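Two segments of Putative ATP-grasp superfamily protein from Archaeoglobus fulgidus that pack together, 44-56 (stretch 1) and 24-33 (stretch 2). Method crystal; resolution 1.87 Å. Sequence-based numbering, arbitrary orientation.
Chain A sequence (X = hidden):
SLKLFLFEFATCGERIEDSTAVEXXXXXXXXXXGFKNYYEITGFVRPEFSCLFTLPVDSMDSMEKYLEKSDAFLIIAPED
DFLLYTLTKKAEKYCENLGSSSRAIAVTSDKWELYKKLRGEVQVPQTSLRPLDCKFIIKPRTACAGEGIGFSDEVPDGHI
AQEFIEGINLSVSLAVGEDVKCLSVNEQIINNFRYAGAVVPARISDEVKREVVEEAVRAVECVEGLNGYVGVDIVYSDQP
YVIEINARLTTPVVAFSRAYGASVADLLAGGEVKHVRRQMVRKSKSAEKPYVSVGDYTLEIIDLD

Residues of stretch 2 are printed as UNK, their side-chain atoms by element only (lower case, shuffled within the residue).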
ATOM      1  N   PHE A  44       3.436  19.811  -1.672  1.00  8.81           N
ATOM      2  CA  PHE A  44       4.460  20.180  -2.638  1.00  8.06           C
ATOM      3  C   PHE A  44       4.989  18.940  -3.347  1.00  9.01           C
ATOM      4  O   PHE A  44       4.740  17.815  -2.920  1.00  8.79           O
ATOM      5  CB  PHE A  44       5.607  20.855  -1.889  1.00  8.74           C
ATOM      6  CG  PHE A  44       6.123  20.035  -0.734  1.00  8.94           C
ATOM      7  CD1 PHE A  44       7.067  19.034  -0.940  1.00  8.60           C
ATOM      8  CD2 PHE A  44       5.590  20.197   0.543  1.00  8.30           C
ATOM      9  CE1 PHE A  44       7.469  18.203   0.106  1.00  8.17           C
ATOM     10  CE2 PHE A  44       5.984  19.370   1.599  1.00 10.03           C
ATOM     11  CZ  PHE A  44       6.926  18.369   1.378  1.00  9.86           C
ATOM     12  N   VAL A  45       5.721  19.150  -4.434  1.00  8.92           N
ATOM     13  CA  VAL A  45       6.299  18.038  -5.172  1.00  9.95           C
ATOM     14  C   VAL A  45       7.763  18.322  -5.474  1.00  9.97           C
ATOM     15  O   VAL A  45       8.220  19.459  -5.365  1.00 10.48           O
ATOM     16  CB  VAL A  45       5.551  17.784  -6.503  1.00 10.15           C
ATOM     17  CG1 VAL A  45       4.098  17.467  -6.216  1.00  9.47           C
ATOM     18  CG2 VAL A  45       5.668  18.996  -7.426  1.00 10.07           C
ATOM     19  N   ARG A  46       8.502  17.277  -5.831  1.00  9.77           N
ATOM     20  CA  ARG A  46       9.909  17.429  -6.175  1.00 11.20           C
ATOM     21  C   ARG A  46       9.973  18.155  -7.518  1.00 11.04           C
ATOM     22  O   ARG A  46       9.010  18.148  -8.283  1.00 10.34           O
ATOM     23  CB  ARG A  46      10.585  16.058  -6.299  1.00 11.51           C
ATOM     24  CG  ARG A  46      10.789  15.330  -4.977  1.00 13.14           C
ATOM     25  CD  ARG A  46      11.296  13.914  -5.209  1.00 16.77           C
ATOM     26  NE  ARG A  46      12.469  13.874  -6.080  1.00 19.83           N
ATOM     27  CZ  ARG A  46      13.683  14.283  -5.729  1.00 23.55           C
ATOM     28  NH1 ARG A  46      13.902  14.767  -4.514  1.00 25.09           N
ATOM     29  NH2 ARG A  46      14.681  14.209  -6.599  1.00 26.75           N
ATOM     30  N   PRO A  47      11.112  18.787  -7.826  1.00 13.20           N
ATOM     31  CA  PRO A  47      11.259  19.510  -9.094  1.00 14.66           C
ATOM     32  C   PRO A  47      10.924  18.691 -10.340  1.00 14.96           C
ATOM     33  O   PRO A  47      10.252  19.182 -11.244  1.00 15.20           O
ATOM     34  CB  PRO A  47      12.722  19.945  -9.069  1.00 15.26           C
ATOM     35  CG  PRO A  47      12.974  20.161  -7.612  1.00 16.42           C
ATOM     36  CD  PRO A  47      12.309  18.960  -6.983  1.00 13.80           C
ATOM     37  N   GLU A  48      11.389  17.444 -10.382  1.00 14.93           N
ATOM     38  CA  GLU A  48      11.158  16.570 -11.534  1.00 17.03           C
ATOM     39  C   GLU A  48       9.690  16.367 -11.907  1.00 14.89           C
ATOM     40  O   GLU A  48       9.383  15.948 -13.023  1.00 14.89           O
ATOM     41  CB  GLU A  48      11.789  15.191 -11.300  1.00 20.70           C
ATOM     42  CG  GLU A  48      13.258  15.211 -10.899  1.00 27.73           C
ATOM     43  CD  GLU A  48      13.461  15.657  -9.464  1.00 30.58           C
ATOM     44  OE1 GLU A  48      12.771  15.117  -8.577  1.00 32.52           O
ATOM     45  OE2 GLU A  48      14.310  16.540  -9.221  1.00 34.24           O
ATOM     46  N   PHE A  49       8.784  16.658 -10.982  1.00 13.01           N
ATOM     47  CA  PHE A  49       7.364  16.465 -11.247  1.00 11.50           C
ATOM     48  C   PHE A  49       6.575  17.764 -11.218  1.00 12.00           C
ATOM     49  O   PHE A  49       5.351  17.746 -11.138  1.00 11.10           O
ATOM     50  CB  PHE A  49       6.776  15.492 -10.224  1.00 12.75           C
ATOM     51  CG  PHE A  49       7.518  14.188 -10.134  1.00 11.23           C
ATOM     52  CD1 PHE A  49       7.580  13.332 -11.229  1.00 12.38           C
ATOM     53  CD2 PHE A  49       8.150  13.813  -8.952  1.00 11.14           C
ATOM     54  CE1 PHE A  49       8.262  12.117 -11.148  1.00 10.24           C
ATOM     55  CE2 PHE A  49       8.835  12.600  -8.862  1.00 11.56           C
ATOM     56  CZ  PHE A  49       8.889  11.753  -9.962  1.00 11.06           C
ATOM     57  N   SER A  50       7.281  18.886 -11.293  1.00 12.04           N
ATOM     58  CA  SER A  50       6.645  20.194 -11.260  1.00 13.51           C
ATOM     59  C   SER A  50       5.614  20.406 -12.368  1.00 13.90           C
ATOM     60  O   SER A  50       4.656  21.156 -12.190  1.00 13.23           O
ATOM     61  CB  SER A  50       7.707  21.294 -11.342  1.00 12.29           C
ATOM     62  OG  SER A  50       8.417  21.232 -12.567  1.00 12.38           O
ATOM     63  N   CYS A  51       5.809  19.741 -13.502  1.00 13.85           N
ATOM     64  CA  CYS A  51       4.908  19.873 -14.643  1.00 16.46           C
ATOM     65  C   CYS A  51       3.657  19.002 -14.576  1.00 14.93           C
ATOM     66  O   CYS A  51       2.746  19.152 -15.393  1.00 15.14           O
ATOM     67  CB  CYS A  51       5.658  19.533 -15.934  1.00 17.96           C
ATOM     68  SG  CYS A  51       6.176  17.796 -16.035  1.00 29.66           S
ATOM     69  N   LEU A  52       3.603  18.100 -13.600  1.00 13.96           N
ATOM     70  CA  LEU A  52       2.479  17.178 -13.484  1.00 12.32           C
ATOM     71  C   LEU A  52       1.383  17.565 -12.499  1.00 12.40           C
ATOM     72  O   LEU A  52       0.262  17.071 -12.600  1.00 12.29           O
ATOM     73  CB  LEU A  52       2.998  15.785 -13.105  1.00 14.27           C
ATOM     74  CG  LEU A  52       4.090  15.151 -13.970  1.00 18.27           C
ATOM     75  CD1 LEU A  52       4.477  13.802 -13.374  1.00 19.04           C
ATOM     76  CD2 LEU A  52       3.603  14.986 -15.403  1.00 19.02           C
ATOM     77  N   PHE A  53       1.693  18.445 -11.555  1.00 10.55           N
ATOM     78  CA  PHE A  53       0.703  18.822 -10.557  1.00  9.35           C
ATOM     79  C   PHE A  53       0.565  20.309 -10.292  1.00 10.38           C
ATOM     80  O   PHE A  53       1.525  21.070 -10.407  1.00  8.88           O
ATOM     81  CB  PHE A  53       1.014  18.109  -9.242  1.00 10.28           C
ATOM     82  CG  PHE A  53       1.152  16.619  -9.380  1.00 12.02           C
ATOM     83  CD1 PHE A  53       2.408  16.030  -9.508  1.00 11.03           C
ATOM     84  CD2 PHE A  53       0.023  15.806  -9.395  1.00 12.41           C
ATOM     85  CE1 PHE A  53       2.536  14.648  -9.646  1.00 12.29           C
ATOM     86  CE2 PHE A  53       0.142  14.421  -9.534  1.00 10.06           C
ATOM     87  CZ  PHE A  53       1.402  13.844  -9.660  1.00 11.30           C
ATOM     88  N   THR A  54      -0.650  20.714  -9.928  1.00  9.23           N
ATOM     89  CA  THR A  54      -0.931  22.102  -9.613  1.00  9.82           C
ATOM     90  C   THR A  54      -0.588  22.373  -8.150  1.00 10.44           C
ATOM     91  O   THR A  54      -1.435  22.777  -7.358  1.00  8.50           O
ATOM     92  CB  THR A  54      -2.406  22.437  -9.886  1.00  9.77           C
ATOM     93  OG1 THR A  54      -3.241  21.420  -9.323  1.00 11.98           O
ATOM     94  CG2 THR A  54      -2.657  22.521 -11.396  1.00 11.00           C
ATOM     95  N   LEU A  55       0.669  22.111  -7.804  1.00  9.84           N
ATOM     96  CA  LEU A  55       1.183  22.333  -6.458  1.00  8.01           C
ATOM     97  C   LEU A  55       2.565  22.962  -6.586  1.00  9.85           C
ATOM     98  O   LEU A  55       3.227  22.822  -7.619  1.00  9.84           O
ATOM     99  CB  LEU A  55       1.298  21.010  -5.702  1.00 10.46           C
ATOM    100  CG  LEU A  55      -0.002  20.318  -5.283  1.00  8.16           C
ATOM    101  CD1 LEU A  55       0.296  18.909  -4.779  1.00  8.60           C
ATOM    102  CD2 LEU A  55      -0.683  21.145  -4.204  1.00  7.33           C
ATOM    103  N   PRO A  56       3.019  23.671  -5.546  1.00  8.81           N
ATOM    104  CA  PRO A  56       4.344  24.285  -5.632  1.00 10.81           C
ATOM    105  C   PRO A  56       5.435  23.239  -5.449  1.00 11.85           C
ATOM    106  O   PRO A  56       5.175  22.129  -4.971  1.00 10.41           O
ATOM    107  CB  PRO A  56       4.324  25.297  -4.494  1.00 10.89           C
ATOM    108  CG  PRO A  56       3.499  24.594  -3.457  1.00  9.68           C
ATOM    109  CD  PRO A  56       2.351  24.036  -4.284  1.00  8.37           C
ATOM    110  N   UNK A  24       5.055   4.921  -6.630  1.00  9.93           N
ATOM    111  CA  UNK A  24       4.732   6.013  -5.724  1.00  8.44           C
ATOM    112  C   UNK A  24       4.081   7.169  -6.468  1.00  8.78           C
ATOM    113  O   UNK A  24       3.096   7.752  -6.000  1.00  9.89           O
ATOM    114  N   UNK A  25       4.632   7.508  -7.628  1.00  6.65           N
ATOM    115  CA  UNK A  25       4.093   8.596  -8.435  1.00  8.02           C
ATOM    116  C   UNK A  25       2.653   8.291  -8.844  1.00  7.64           C
ATOM    117  O   UNK A  25       1.796   9.170  -8.827  1.00  5.93           O
ATOM    118  c   UNK A  25       4.288  11.206 -10.024  1.00 10.16           C
ATOM    119  c   UNK A  25       4.425   9.836 -10.690  1.00  8.91           C
ATOM    120  c   UNK A  25       4.951   8.809  -9.684  1.00  8.27           C
ATOM    121  c   UNK A  25       5.374   9.913 -11.876  1.00  8.00           C
ATOM    122  N   UNK A  26       2.401   7.040  -9.215  1.00  8.24           N
ATOM    123  CA  UNK A  26       1.068   6.616  -9.626  1.00  8.03           C
ATOM    124  C   UNK A  26       0.085   6.758  -8.470  1.00  8.67           C
ATOM    125  O   UNK A  26      -1.045   7.227  -8.646  1.00  8.26           O
ATOM    126  c   UNK A  26       1.107   5.171 -10.110  1.00  7.14           C
ATOM    127  N   UNK A  27       0.513   6.359  -7.278  1.00  9.15           N
ATOM    128  CA  UNK A  27      -0.352   6.466  -6.118  1.00  7.78           C
ATOM    129  C   UNK A  27      -0.629   7.924  -5.770  1.00  9.17           C
ATOM    130  O   UNK A  27      -1.752   8.272  -5.415  1.00  7.24           O
ATOM    131  c   UNK A  27       0.134   4.234  -4.952  1.00 11.69           C
ATOM    132  c   UNK A  27       2.548   3.028  -3.837  1.00 15.25           C
ATOM    133  c   UNK A  27       0.261   5.754  -4.905  1.00  9.83           C
ATOM    134 se   UNK A  27       0.727   3.374  -3.317  1.00 18.40          SE
ATOM    135  N   UNK A  28       0.394   8.773  -5.851  1.00  7.99           N
ATOM    136  CA  UNK A  28       0.196  10.188  -5.535  1.00  7.11           C
ATOM    137  C   UNK A  28      -0.793  10.813  -6.516  1.00  7.91           C
ATOM    138  O   UNK A  28      -1.706  11.540  -6.120  1.00  7.51           O
ATOM    139  c   UNK A  28       1.247  14.127  -3.503  1.00 10.87           C
ATOM    140  c   UNK A  28       1.085  15.103  -4.481  1.00  9.55           C
ATOM    141  c   UNK A  28       1.390  12.411  -5.211  1.00  9.54           C
ATOM    142  c   UNK A  28       1.518  10.962  -5.602  1.00  7.06           C
ATOM    143  c   UNK A  28       1.397  12.789  -3.872  1.00  8.81           C
ATOM    144  c   UNK A  28       1.229  13.394  -6.182  1.00  9.68           C
ATOM    145  c   UNK A  28       1.075  14.739  -5.826  1.00 11.88           C
ATOM    146  N   UNK A  29      -0.601  10.537  -7.805  1.00  7.66           N
ATOM    147  CA  UNK A  29      -1.488  11.069  -8.838  1.00  9.21           C
ATOM    148  C   UNK A  29      -2.916  10.603  -8.565  1.00  9.18           C
ATOM    149  O   UNK A  29      -3.861  11.398  -8.573  1.00  8.44           O
ATOM    150  n   UNK A  29      -3.642  11.090 -13.727  1.00 24.42           N
ATOM    151  c   UNK A  29      -1.033  10.583 -10.222  1.00 10.53           C
ATOM    152  c   UNK A  29      -2.165  11.017 -13.900  1.00 21.46           C
ATOM    153  c   UNK A  29      -1.470  10.409 -12.691  1.00 18.08           C
ATOM    154  c   UNK A  29      -1.878  11.091 -11.387  1.00 13.84           C
ATOM    155  N   UNK A  30      -3.061   9.309  -8.300  1.00  9.21           N
ATOM    156  CA  UNK A  30      -4.367   8.728  -8.028  1.00 10.90           C
ATOM    157  C   UNK A  30      -5.010   9.337  -6.782  1.00  9.89           C
ATOM    158  O   UNK A  30      -6.207   9.624  -6.774  1.00 10.88           O
ATOM    159  o   UNK A  30      -5.489   6.633  -7.524  1.00 22.13           O
ATOM    160  c   UNK A  30      -4.241   7.207  -7.865  1.00 13.12           C
ATOM    161  N   UNK A  31      -4.213   9.533  -5.734  1.00  8.75           N
ATOM    162  CA  UNK A  31      -4.708  10.116  -4.487  1.00  8.18           C
ATOM    163  C   UNK A  31      -5.058  11.591  -4.688  1.00  7.76           C
ATOM    164  O   UNK A  31      -6.055  12.081  -4.159  1.00  8.53           O
ATOM    165  c   UNK A  31      -3.657   9.973  -3.381  1.00  9.00           C
ATOM    166  N   UNK A  32      -4.228  12.294  -5.451  1.00  6.81           N
ATOM    167  CA  UNK A  32      -4.456  13.707  -5.729  1.00  7.16           C
ATOM    168  C   UNK A  32      -5.791  13.890  -6.466  1.00  9.46           C
ATOM    169  O   UNK A  32      -6.626  14.709  -6.072  1.00  8.68           O
ATOM    170  c   UNK A  32      -2.946  16.662  -5.973  1.00 11.72           C
ATOM    171  c   UNK A  32      -4.149  17.543  -8.316  1.00 17.52           C
ATOM    172  c   UNK A  32      -3.665  18.470  -7.395  1.00 16.21           C
ATOM    173  c   UNK A  32      -3.425  15.726  -6.880  1.00 12.86           C
ATOM    174  c   UNK A  32      -3.063  18.030  -6.223  1.00 16.12           C
ATOM    175  c   UNK A  32      -3.315  14.256  -6.593  1.00  9.64           C
ATOM    176  c   UNK A  32      -4.026  16.175  -8.054  1.00 15.59           C
ATOM    177  N   UNK A  33      -5.987  13.118  -7.532  1.00 10.83           N
ATOM    178  CA  UNK A  33      -7.208  13.215  -8.333  1.00 11.75           C
ATOM    179  C   UNK A  33      -8.457  12.756  -7.590  1.00 11.99           C
ATOM    180  O   UNK A  33      -9.570  13.180  -7.908  1.00 12.63           O
ATOM    181  c   UNK A  33      -6.016  13.015 -10.563  1.00 18.79           C
ATOM    182  o   UNK A  33      -5.427  12.255 -11.361  1.00 20.87           O
ATOM    183  o   UNK A  33      -5.798  14.244 -10.507  1.00 19.82           O
ATOM    184  c   UNK A  33      -7.061  12.421  -9.633  1.00 15.41           C
TER

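Stretch 2 is one continuous run of helix, and the loop of stretch 1 lies against it. Position 24 has backbone atoms alone, with no side-chain atom and nothing of stretch 1 near the place a CB would occupy; it is G24. Its carbonyl accepts the backbone hydrogen bond from position 28, O to N 2.9 Å.

Position 25 carries four carbons, forked at the second, and its CA-to-CB bond points toward stretch 1. One terminal carbon lies over the face of the F49 ring, 4.3 Å from its centroid, and also 3.9 Å from F53 CE1 and 4.2 Å from L52 CD1; the other comes to 3.7 Å from F49 CE1. A fork after one methylene, made entirely of carbon and set among apolar groups, is leucine: L25, with CD1 as the first of these atoms and CD2 as the second. The contact of CD1 with the F49 ring is of the CH-pi kind, only 18° off the ring normal.

Position 26 has a single carbon, directed away from stretch 1, and is A26. At position 27 an unbranched chain of two carbons, selenium and a carbon identifies selenomethionine, M27; it is out of reach of the loop.

Position 28 has one carbon followed by a six-carbon ring. Ring carbons lie 3.5 Å from F53 CZ, 3.9 Å from L55 CD1 and 4.1 Å from V45 CG1. With no oxygen on the ring, this is phenylalanine, F28, the atoms being CD2, CZ and CE2 in that order. The ring presents its edge to the face of F53, with the planes at 90° and the centroids 4.9 Å apart.

Position 29 shows four carbons in a row ending in nitrogen. It meets stretch 1 close to the backbone: its CA is 3.8 Å from F53 CE2 and its CB 4.1 Å from that same atom, while the end of the chain leads away. The pattern is that of lysine, K29.

Position 30 has one carbon and then one oxygen; its CA-to-CB bond points away from stretch 1 and it makes no contact there: S30. Position 31 has one carbon and no contact: A31.

Position 32 repeats the carbon plus six-carbon ring, again without oxygen. Ring carbons lie 4.3 Å from F53 CD2, 3.8 Å from L55 CD1 and 3.5 Å from T54 OG1, which sits at the ring edge. This is F32, and the atoms are CG, CE1 and CZ respectively.

Position 33 has two carbons, the second bearing two oxygens: D33. It makes no contact with the loop, but its OD2 accepts a hydrogen bond from K29 NZ at 3.2 Å, part of a salt bridge between residues about one helical turn apart.

The contact works by side-chain packing, with no hydrogen bond between the stretches. L25, F28 and F32 direct their CA-to-CB bonds toward the loop, and F53 touches all three as well as K29. Its face receives the edge of F28, and its own edge turns to the face of F32, so the three rings form an edge-to-face chain.

Stretch 2 24-33: GLAMFKSAFD
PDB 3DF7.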